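Side-chain contact in extracellular ligand-binding receptor (Rhodopseudomonas palustris, PDB 4F06), which probably captures benzoate derivatives released from lignin, such as p-hydroxybenzoic acid, and delivers them to an ABC transporter for uptake: residues Ala31-His36 against Leu294-Ile299. Sequence-based numbering, arbitrary orientation. Where two conformers were deposited one is given.
With PHB (p-hydroxybenzoic acid), chain C; SO4 (sulfate ion), chain D.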
loop_
_atom_site.group_PDB
_atom_site.type_symbol
_atom_site.label_atom_id
_atom_site.label_comp_id
_atom_site.label_asym_id
_atom_site.label_seq_id
_atom_site.Cartn_x
_atom_site.Cartn_y
_atom_site.Cartn_z
ATOM N N ALA A 31 -2.425 11.007 -13.844
ATOM C CA ALA A 31 -1.400 12.000 -13.531
ATOM C C ALA A 31 -0.110 11.714 -14.322
ATOM O O ALA A 31 0.531 12.639 -14.878
ATOM C CB ALA A 31 -1.104 12.054 -12.030
ATOM N N TRP A 32 0.282 10.441 -14.379
ATOM C CA TRP A 32 1.439 10.050 -15.170
ATOM C C TRP A 32 1.289 10.469 -16.620
ATOM O O TRP A 32 2.215 11.043 -17.204
ATOM C CB TRP A 32 1.663 8.510 -15.027
ATOM C CG TRP A 32 2.832 8.110 -15.870
ATOM C CD1 TRP A 32 2.786 7.619 -17.175
ATOM C CD2 TRP A 32 4.233 8.252 -15.534
ATOM N NE1 TRP A 32 4.075 7.408 -17.634
ATOM C CE2 TRP A 32 4.985 7.797 -16.700
ATOM C CE3 TRP A 32 4.918 8.698 -14.401
ATOM C CZ2 TRP A 32 6.379 7.841 -16.739
ATOM C CZ3 TRP A 32 6.317 8.744 -14.461
ATOM C CH2 TRP A 32 7.011 8.320 -15.598
ATOM N N VAL A 33 0.144 10.166 -17.214
ATOM C CA VAL A 33 -0.128 10.508 -18.611
ATOM C C VAL A 33 -0.219 12.013 -18.793
ATOM O O VAL A 33 0.218 12.555 -19.821
ATOM C CB VAL A 33 -1.399 9.743 -19.094
ATOM C CG1 VAL A 33 -1.797 10.202 -20.476
ATOM C CG2 VAL A 33 -1.129 8.236 -19.081
ATOM N N ALA A 34 -0.757 12.728 -17.816
ATOM C CA ALA A 34 -0.820 14.210 -17.939
ATOM C C ALA A 34 0.574 14.789 -18.093
ATOM O O ALA A 34 0.749 15.784 -18.800
ATOM C CB ALA A 34 -1.530 14.817 -16.731
ATOM N N GLU A 35 1.566 14.192 -17.420
ATOM C CA GLU A 35 2.929 14.665 -17.514
ATOM C C GLU A 35 3.670 14.097 -18.710
ATOM O O GLU A 35 4.487 14.797 -19.318
ATOM C CB GLU A 35 3.662 14.333 -16.200
ATOM C CG GLU A 35 5.121 14.727 -16.138
ATOM C CD GLU A 35 5.361 16.205 -16.103
ATOM O OE1 GLU A 35 4.403 16.974 -15.882
ATOM O OE2 GLU A 35 6.522 16.645 -16.280
ATOM N N HIS A 36 3.487 12.793 -18.980
ATOM C CA HIS A 36 4.405 12.059 -19.819
ATOM C C HIS A 36 3.815 11.590 -21.131
ATOM O O HIS A 36 4.539 10.998 -21.966
ATOM C CB HIS A 36 5.005 10.901 -19.045
ATOM C CG HIS A 36 5.861 11.355 -17.902
ATOM N ND1 HIS A 36 6.993 12.094 -18.088
ATOM C CD2 HIS A 36 5.741 11.200 -16.538
ATOM C CE1 HIS A 36 7.563 12.357 -16.916
ATOM N NE2 HIS A 36 6.828 11.816 -15.972
ATOM N N LEU A 294 7.277 2.358 -14.513
ATOM C CA LEU A 294 7.945 1.067 -14.797
ATOM C C LEU A 294 7.407 0.447 -16.082
ATOM O O LEU A 294 8.165 -0.145 -16.864
ATOM C CB LEU A 294 7.782 0.076 -13.648
ATOM C CG LEU A 294 8.420 0.519 -12.334
ATOM C CD1 LEU A 294 8.454 -0.625 -11.361
ATOM C CD2 LEU A 294 9.843 1.023 -12.535
ATOM N N ILE A 295 6.096 0.545 -16.317
ATOM C CA ILE A 295 5.514 0.009 -17.550
ATOM C C ILE A 295 6.076 0.741 -18.766
ATOM O O ILE A 295 6.437 0.089 -19.746
ATOM C CB ILE A 295 3.977 0.055 -17.507
ATOM C CG1 ILE A 295 3.505 -0.922 -16.407
ATOM C CG2 ILE A 295 3.375 -0.239 -18.884
ATOM C CD1 ILE A 295 2.065 -0.729 -16.015
ATOM N N TYR A 296 6.210 2.070 -18.686
ATOM C CA TYR A 296 6.810 2.818 -19.815
ATOM C C TYR A 296 8.249 2.362 -20.013
ATOM O O TYR A 296 8.703 2.187 -21.163
ATOM C CB TYR A 296 6.718 4.322 -19.572
ATOM C CG TYR A 296 5.357 4.891 -19.963
ATOM C CD1 TYR A 296 4.147 4.222 -19.693
ATOM C CD2 TYR A 296 5.273 6.158 -20.541
ATOM C CE1 TYR A 296 2.923 4.790 -20.060
ATOM C CE2 TYR A 296 4.066 6.734 -20.876
ATOM C CZ TYR A 296 2.889 6.061 -20.621
ATOM O OH TYR A 296 1.688 6.587 -20.934
ATOM N N LYS A 297 9.002 2.169 -18.925
ATOM C CA LYS A 297 10.376 1.682 -19.081
ATOM C C LYS A 297 10.413 0.292 -19.756
ATOM O O LYS A 297 11.262 0.038 -20.610
ATOM C CB LYS A 297 11.060 1.606 -17.701
ATOM C CG LYS A 297 12.480 1.057 -17.771
ATOM C CD LYS A 297 13.463 1.977 -18.438
ATOM C CE LYS A 297 14.864 1.399 -18.282
ATOM N NZ LYS A 297 15.807 2.388 -18.847
HETATM N N MSE A 298 9.519 -0.600 -19.339
HETATM C CA MSE A 298 9.500 -1.965 -19.913
HETATM C C MSE A 298 9.149 -1.913 -21.397
HETATM O O MSE A 298 9.775 -2.609 -22.197
HETATM C CB MSE A 298 8.504 -2.863 -19.165
HETATM C CG MSE A 298 9.040 -3.211 -17.787
HETATM SE SE MSE A 298 8.170 -4.569 -16.751
HETATM C CE MSE A 298 6.562 -3.516 -16.430
ATOM N N ILE A 299 8.182 -1.072 -21.784
ATOM C CA ILE A 299 7.860 -0.921 -23.200
ATOM C C ILE A 299 9.069 -0.362 -23.973
ATOM O O ILE A 299 9.365 -0.859 -25.042
ATOM C CB ILE A 299 6.585 -0.057 -23.346
ATOM C CG1 ILE A 299 5.374 -0.812 -22.752
ATOM C CG2 ILE A 299 6.310 0.306 -24.797
ATOM C CD1 ILE A 299 4.122 0.033 -22.577
HETATM C "C1'" PHB C . 8.923 7.256 -20.491
HETATM O "O1'" PHB C . 8.878 6.543 -21.557
HETATM O "O2'" PHB C . 8.348 8.354 -20.312
HETATM C C1 PHB C . 9.772 6.832 -19.378
HETATM C C2 PHB C . 9.834 7.658 -18.230
HETATM C C3 PHB C . 10.657 7.298 -17.181
HETATM C C4 PHB C . 11.372 6.099 -17.271
HETATM C C5 PHB C . 11.275 5.264 -18.403
HETATM C C6 PHB C . 10.467 5.628 -19.493
HETATM O O4 PHB C . 12.157 5.777 -16.204
HETATM S S SO4 D . 8.673 12.781 -13.113
HETATM O O1 SO4 D . 7.471 11.972 -13.289
HETATM O O2 SO4 D . 9.055 13.306 -14.424
HETATM O O3 SO4 D . 8.408 13.869 -12.168
HETATM O O4 SO4 D . 9.855 11.969 -12.729
#
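Trp32 drives the pyrrole edge of its indole into the face of Tyr296, an edge-to-face pair with planes at 87° and the five-membered and phenol ring centroids 4.4 Å apart. Trp32 NE1 sits over the middle of the Tyr296 ring, 3.3 Å from Tyr296 CE2, its N-H directed onto the electron-rich face. With CG anti to the backbone N (chi1 179°), Trp32 reaches out from helix 19-36 toward helix 283-301; the axes of the two short segments approach to 12.7 Å, a gap that large aromatic side chains can span. Tyr296 OH passes beyond the indole to hydrogen-bond Gly37 O, while Val33 CG2 packs 3.8 Å from that same OH. One of the two bound p-hydroxybenzoic acid molecules rests against the benzo edge of Trp32, CZ2 lying 3.8 Å from PHB C2. Its carboxylate lies at the Tyr296 ring edge, with Tyr296 CB 3.7 Å from PHB O1', and Lys297 adds its aliphatic CB and CD. Were Tyr296 cut back to alanine, the indole N-H would probably lose its aromatic face, Gly37 O this donor and the carboxylate its neighbouring ring edge. His36 lies with CD2 over one Trp32 face; its NE2 gives a nearly straight 2.8 Å hydrogen bond to O1 of a sulfate, probably from the crystallisation liquor, that Tyr289 OH also binds. Thus Tyr296 spends one face on Trp32, its hydroxyl bond fixes the ring, and the ligand meets edges and aliphatic carbons.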